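Local coordinates for probable porin (Pseudomonas aeruginosa, PDB 4FSP), which probably forms a channel with porin activity across the outer membrane, at residues G355-R361 with A384-F390; N183-R187 with Y309-E314. The contacts are given in a common frame with arbitrary orientation. Residues are numbered along the deposited sequence.

Contact 1: G355-R361 with A384-F390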
# COMPACT_ATOMS: atom_id res chain seq x y z
N GLY A 355 -25.13 15.47 3.09
CA GLY A 355 -23.88 16.19 2.91
C GLY A 355 -23.06 15.58 1.80
O GLY A 355 -23.21 14.40 1.48
N SER A 356 -22.16 16.37 1.23
CA SER A 356 -21.42 15.92 0.06
C SER A 356 -19.97 16.41 0.07
O SER A 356 -19.18 16.03 -0.80
CB SER A 356 -22.13 16.40 -1.20
OG SER A 356 -22.39 17.78 -1.13
N ARG A 357 -19.62 17.25 1.03
CA ARG A 357 -18.30 17.84 1.05
C ARG A 357 -17.48 17.42 2.27
O ARG A 357 -18.04 17.12 3.33
CB ARG A 357 -18.40 19.36 0.96
CG ARG A 357 -19.16 19.83 -0.28
CD ARG A 357 -19.49 21.31 -0.22
NE ARG A 357 -20.27 21.72 -1.39
CZ ARG A 357 -19.75 21.97 -2.58
NH1 ARG A 357 -18.44 21.87 -2.78
NH2 ARG A 357 -20.54 22.33 -3.59
N GLU A 358 -16.16 17.37 2.08
CA GLU A 358 -15.25 16.93 3.13
C GLU A 358 -13.82 17.34 2.76
O GLU A 358 -13.51 17.53 1.58
CB GLU A 358 -15.34 15.41 3.35
CG GLU A 358 -14.96 14.59 2.11
CD GLU A 358 -15.03 13.09 2.35
OE1 GLU A 358 -15.42 12.66 3.46
OE2 GLU A 358 -14.68 12.32 1.43
N TRP A 359 -12.96 17.49 3.77
CA TRP A 359 -11.56 17.80 3.50
C TRP A 359 -10.63 17.21 4.56
O TRP A 359 -11.08 16.77 5.63
CB TRP A 359 -11.36 19.32 3.34
CG TRP A 359 -11.67 20.14 4.57
CD1 TRP A 359 -12.86 20.74 4.88
CD2 TRP A 359 -10.77 20.48 5.64
NE1 TRP A 359 -12.76 21.41 6.08
CE2 TRP A 359 -11.49 21.27 6.56
CE3 TRP A 359 -9.43 20.19 5.90
CZ2 TRP A 359 -10.90 21.77 7.72
CZ3 TRP A 359 -8.86 20.69 7.06
CH2 TRP A 359 -9.59 21.47 7.96
N GLU A 360 -9.34 17.18 4.26
CA GLU A 360 -8.34 16.64 5.16
C GLU A 360 -6.99 17.34 4.95
O GLU A 360 -6.58 17.58 3.81
CB GLU A 360 -8.18 15.12 4.96
CG GLU A 360 -7.15 14.47 5.92
CD GLU A 360 -7.16 12.93 5.90
OE1 GLU A 360 -8.20 12.31 5.55
OE2 GLU A 360 -6.13 12.32 6.28
N ARG A 361 -6.32 17.68 6.05
CA ARG A 361 -4.94 18.17 5.98
C ARG A 361 -4.04 17.24 6.77
O ARG A 361 -4.27 16.98 7.95
CB ARG A 361 -4.82 19.62 6.52
CG ARG A 361 -3.43 19.95 7.11
CD ARG A 361 -3.16 21.44 7.23
NE ARG A 361 -2.84 22.03 5.93
CZ ARG A 361 -1.69 22.60 5.62
NH1 ARG A 361 -0.71 22.69 6.52
NH2 ARG A 361 -1.51 23.10 4.40
N ALA A 384 -3.13 14.58 11.47
CA ALA A 384 -4.20 14.79 10.50
C ALA A 384 -5.42 15.47 11.09
O ALA A 384 -5.79 15.24 12.24
CB ALA A 384 -4.60 13.49 9.85
N THR A 385 -6.05 16.29 10.25
CA THR A 385 -7.32 16.91 10.56
C THR A 385 -8.29 16.54 9.45
O THR A 385 -8.03 16.81 8.27
CB THR A 385 -7.19 18.45 10.57
OG1 THR A 385 -6.28 18.84 11.61
CG2 THR A 385 -8.54 19.07 10.82
N TYR A 386 -9.42 15.94 9.84
CA TYR A 386 -10.44 15.51 8.88
C TYR A 386 -11.81 16.05 9.24
O TYR A 386 -12.31 15.83 10.35
CB TYR A 386 -10.50 13.98 8.81
CG TYR A 386 -11.67 13.44 8.01
CD1 TYR A 386 -11.72 13.56 6.64
CD2 TYR A 386 -12.73 12.80 8.65
CE1 TYR A 386 -12.78 13.06 5.91
CE2 TYR A 386 -13.81 12.29 7.93
CZ TYR A 386 -13.82 12.42 6.56
OH TYR A 386 -14.87 11.93 5.81
N ARG A 387 -12.42 16.74 8.29
CA ARG A 387 -13.74 17.31 8.46
C ARG A 387 -14.63 16.79 7.34
O ARG A 387 -14.24 16.80 6.17
CB ARG A 387 -13.66 18.84 8.39
CG ARG A 387 -12.75 19.46 9.43
CD ARG A 387 -13.28 19.21 10.84
NE ARG A 387 -12.38 19.75 11.86
CZ ARG A 387 -11.53 19.02 12.57
NH1 ARG A 387 -11.46 17.70 12.38
NH2 ARG A 387 -10.75 19.60 13.48
N SER A 388 -15.84 16.35 7.70
CA SER A 388 -16.79 15.88 6.70
C SER A 388 -18.22 16.31 7.00
O SER A 388 -18.61 16.45 8.16
CB SER A 388 -16.71 14.35 6.58
OG SER A 388 -17.65 13.88 5.62
N ALA A 389 -19.01 16.53 5.94
CA ALA A 389 -20.43 16.84 6.10
C ALA A 389 -21.25 15.58 6.38
O ALA A 389 -22.33 15.67 6.94
CB ALA A 389 -20.96 17.55 4.88
N PHE A 390 -20.74 14.42 5.98
CA PHE A 390 -21.53 13.20 6.08
C PHE A 390 -20.96 12.10 6.97
O PHE A 390 -21.64 11.11 7.25
CB PHE A 390 -21.79 12.62 4.69
CG PHE A 390 -20.55 12.45 3.86
CD1 PHE A 390 -19.72 11.35 4.04
CD2 PHE A 390 -20.21 13.39 2.89
CE1 PHE A 390 -18.57 11.19 3.26
CE2 PHE A 390 -19.07 13.24 2.11
CZ PHE A 390 -18.25 12.13 2.30
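Strand 384-388 runs antiparallel to strand 358-361, their axes 4.7 Å apart at an angle of 176°. T385 opens the ladder as a hydrogen-bonded pair with R361: T385 N lies 3.0 Å from R361 O, and R361 N 2.9 Å from T385 O. Y386 faces E360 in a non-hydrogen-bonded pair, and its OH donates to E358 OE1 at 2.5 Å, a short bond; the carboxylate of E360 is instead bonded to backbone N of Y309 and N310. R387 pairs with W359 (W359 N to R387 O, 2.8 Å), and on that face of the sheet R387 CB sits 3.9 Å from the centroid of the five-membered ring of W359, 25° off its normal, a CH-pi contact. S388 OG accepts from F390 N (3.2 Å), an ST turn ending the strand. A389 N still reaches R357 O at 2.8 Å, and A389 CB is 3.8 Å from G355 CA, where any side chain would clash. This is the antiparallel hairpin pairing of neighbouring strands in a porin beta-barrel.

Contact 2: N183-R187 with Y309-E314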
# COMPACT_ATOMS: atom_id res chain seq x y z
N ASN A 183 -16.15 -2.22 3.94
CA ASN A 183 -17.32 -1.35 3.79
C ASN A 183 -16.96 0.13 3.90
O ASN A 183 -16.82 0.80 2.88
CB ASN A 183 -18.46 -1.73 4.74
CG ASN A 183 -19.83 -1.64 4.08
OD1 ASN A 183 -19.98 -1.02 3.02
ND2 ASN A 183 -20.83 -2.26 4.69
N ARG A 184 -16.78 0.62 5.12
CA ARG A 184 -16.48 2.05 5.37
C ARG A 184 -17.63 2.95 4.95
O ARG A 184 -17.98 2.99 3.77
CB ARG A 184 -15.18 2.51 4.69
CG ARG A 184 -15.00 4.03 4.71
CD ARG A 184 -13.57 4.46 4.43
NE ARG A 184 -13.16 5.53 5.34
CZ ARG A 184 -11.93 6.03 5.42
NH1 ARG A 184 -10.96 5.57 4.64
NH2 ARG A 184 -11.67 7.00 6.29
N ASN A 185 -18.22 3.66 5.91
CA ASN A 185 -19.35 4.56 5.65
C ASN A 185 -20.51 3.88 4.91
O ASN A 185 -21.24 4.53 4.16
CB ASN A 185 -18.90 5.81 4.88
CG ASN A 185 -17.73 6.54 5.55
OD1 ASN A 185 -17.42 6.28 6.71
ND2 ASN A 185 -17.10 7.45 4.82
N ARG A 186 -20.67 2.57 5.12
CA ARG A 186 -21.75 1.80 4.49
C ARG A 186 -21.85 1.93 2.96
O ARG A 186 -22.94 1.87 2.40
CB ARG A 186 -23.11 2.18 5.12
CG ARG A 186 -23.05 2.44 6.62
CD ARG A 186 -24.35 3.07 7.12
NE ARG A 186 -25.36 2.06 7.44
CZ ARG A 186 -26.52 1.94 6.81
NH1 ARG A 186 -26.82 2.78 5.83
NH2 ARG A 186 -27.38 1.00 7.16
N ARG A 187 -20.71 2.12 2.29
CA ARG A 187 -20.70 2.30 0.83
C ARG A 187 -21.37 1.17 0.06
O ARG A 187 -21.92 1.37 -1.03
CB ARG A 187 -19.26 2.45 0.32
CG ARG A 187 -18.65 3.80 0.62
CD ARG A 187 -17.14 3.73 0.51
NE ARG A 187 -16.55 5.02 0.84
CZ ARG A 187 -15.25 5.25 0.92
NH1 ARG A 187 -14.39 4.26 0.69
NH2 ARG A 187 -14.82 6.46 1.23
N TYR A 309 -6.20 9.53 6.93
CA TYR A 309 -7.49 9.03 7.42
C TYR A 309 -8.49 8.69 6.31
O TYR A 309 -9.05 7.60 6.29
CB TYR A 309 -8.12 10.03 8.39
CG TYR A 309 -9.43 9.54 8.96
CD1 TYR A 309 -9.46 8.47 9.85
CD2 TYR A 309 -10.63 10.13 8.62
CE1 TYR A 309 -10.65 8.00 10.38
CE2 TYR A 309 -11.83 9.67 9.14
CZ TYR A 309 -11.84 8.61 10.02
OH TYR A 309 -13.03 8.16 10.54
N ASN A 310 -8.73 9.63 5.41
CA ASN A 310 -9.82 9.47 4.45
C ASN A 310 -9.30 9.07 3.08
O ASN A 310 -8.15 9.37 2.73
CB ASN A 310 -10.66 10.75 4.33
CG ASN A 310 -11.94 10.54 3.53
OD1 ASN A 310 -12.72 9.61 3.78
ND2 ASN A 310 -12.17 11.42 2.55
N ASP A 311 -10.16 8.42 2.30
CA ASP A 311 -9.76 7.93 0.98
C ASP A 311 -10.53 8.63 -0.14
O ASP A 311 -10.35 8.32 -1.32
CB ASP A 311 -9.95 6.41 0.90
CG ASP A 311 -11.38 5.98 1.19
OD1 ASP A 311 -12.25 6.86 1.39
OD2 ASP A 311 -11.65 4.76 1.21
N PHE A 312 -11.39 9.56 0.24
CA PHE A 312 -12.15 10.36 -0.71
C PHE A 312 -12.72 9.49 -1.81
O PHE A 312 -12.50 9.76 -3.00
CB PHE A 312 -11.24 11.46 -1.27
CG PHE A 312 -10.78 12.42 -0.21
CD1 PHE A 312 -9.68 12.12 0.58
CD2 PHE A 312 -11.49 13.59 0.04
CE1 PHE A 312 -9.27 12.98 1.59
CE2 PHE A 312 -11.09 14.46 1.05
CZ PHE A 312 -9.99 14.15 1.84
N ALA A 313 -13.44 8.45 -1.40
CA ALA A 313 -13.91 7.43 -2.33
C ALA A 313 -15.38 7.07 -2.13
O ALA A 313 -15.78 5.93 -2.36
CB ALA A 313 -13.03 6.17 -2.24
N GLU A 314 -16.17 8.05 -1.69
CA GLU A 314 -17.62 7.91 -1.70
C GLU A 314 -18.12 7.91 -3.13
O GLU A 314 -17.47 8.47 -4.02
CB GLU A 314 -18.28 9.07 -0.95
CG GLU A 314 -17.98 9.08 0.53
CD GLU A 314 -18.49 7.83 1.22
OE1 GLU A 314 -19.69 7.50 1.05
OE2 GLU A 314 -17.70 7.18 1.93
O HOH W 1 -21.40 5.78 2.03
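Three side chains of the 183-187 loop reach the 309-314 loop, and R184 and R187 do so in largely extended conformations. R187 has chi2, chi3 and chi4 all near 180°, so its guanidinium meets two acids edge-on, in its own plane: NH2 and NH1 form a bidentate salt bridge with D311, at 2.6 Å from OD1 and 2.8 Å from OD2, while NE lies 2.7 Å from E314 OE2. D311 turns its carboxylate to meet this group with chi1 at 57° (p), whereas E314 folds back through m, m torsions so that OE2 also accepts from N185 ND2 at 3.0 Å. Neither segment contains a regular strand or helix; they belong to two loops that lead into strands 193-205 and 318-327 of the OprD-family barrel, and R184, R187, D311 and E314 form a salt-bridge network between them. R184, with chi1 and chi2 both t but chi3 at -137°, sends NH2 to within 2.7 Å of Y309 O; its NH1 is 3.6 Å from D311 OD2, a longer salt bridge. The Y309 ring faces this guanidinium, but 5.2 Å from R184 CZ to the ring centroid allows at most weak cation-pi attraction. One water lies 2.5 Å from N185 O and 2.6 Å from E314 OE1.

In the fold
Contact 1 lies within a hairpin of the barrel wall and contact 2 between two loops, with centres about 11 Å apart. The 309-314 loop meets both. E360 OE1 is 2.7 Å from N310 N and E360 OE2 is 2.9 Å from Y309 N, distances consistent with hydrogen bonds from the loop backbone to a carboxylate of the strand. Two packing contacts add to these: Y386 CD2 to Y309 CE2 at 3.3 Å, and F390 CE1 to E314 CG at 3.5 Å. Residues 309-314 therefore lie between the hairpin and 183-187. A bound C8E molecule is about 6 Å from the R361 side chain in contact 1.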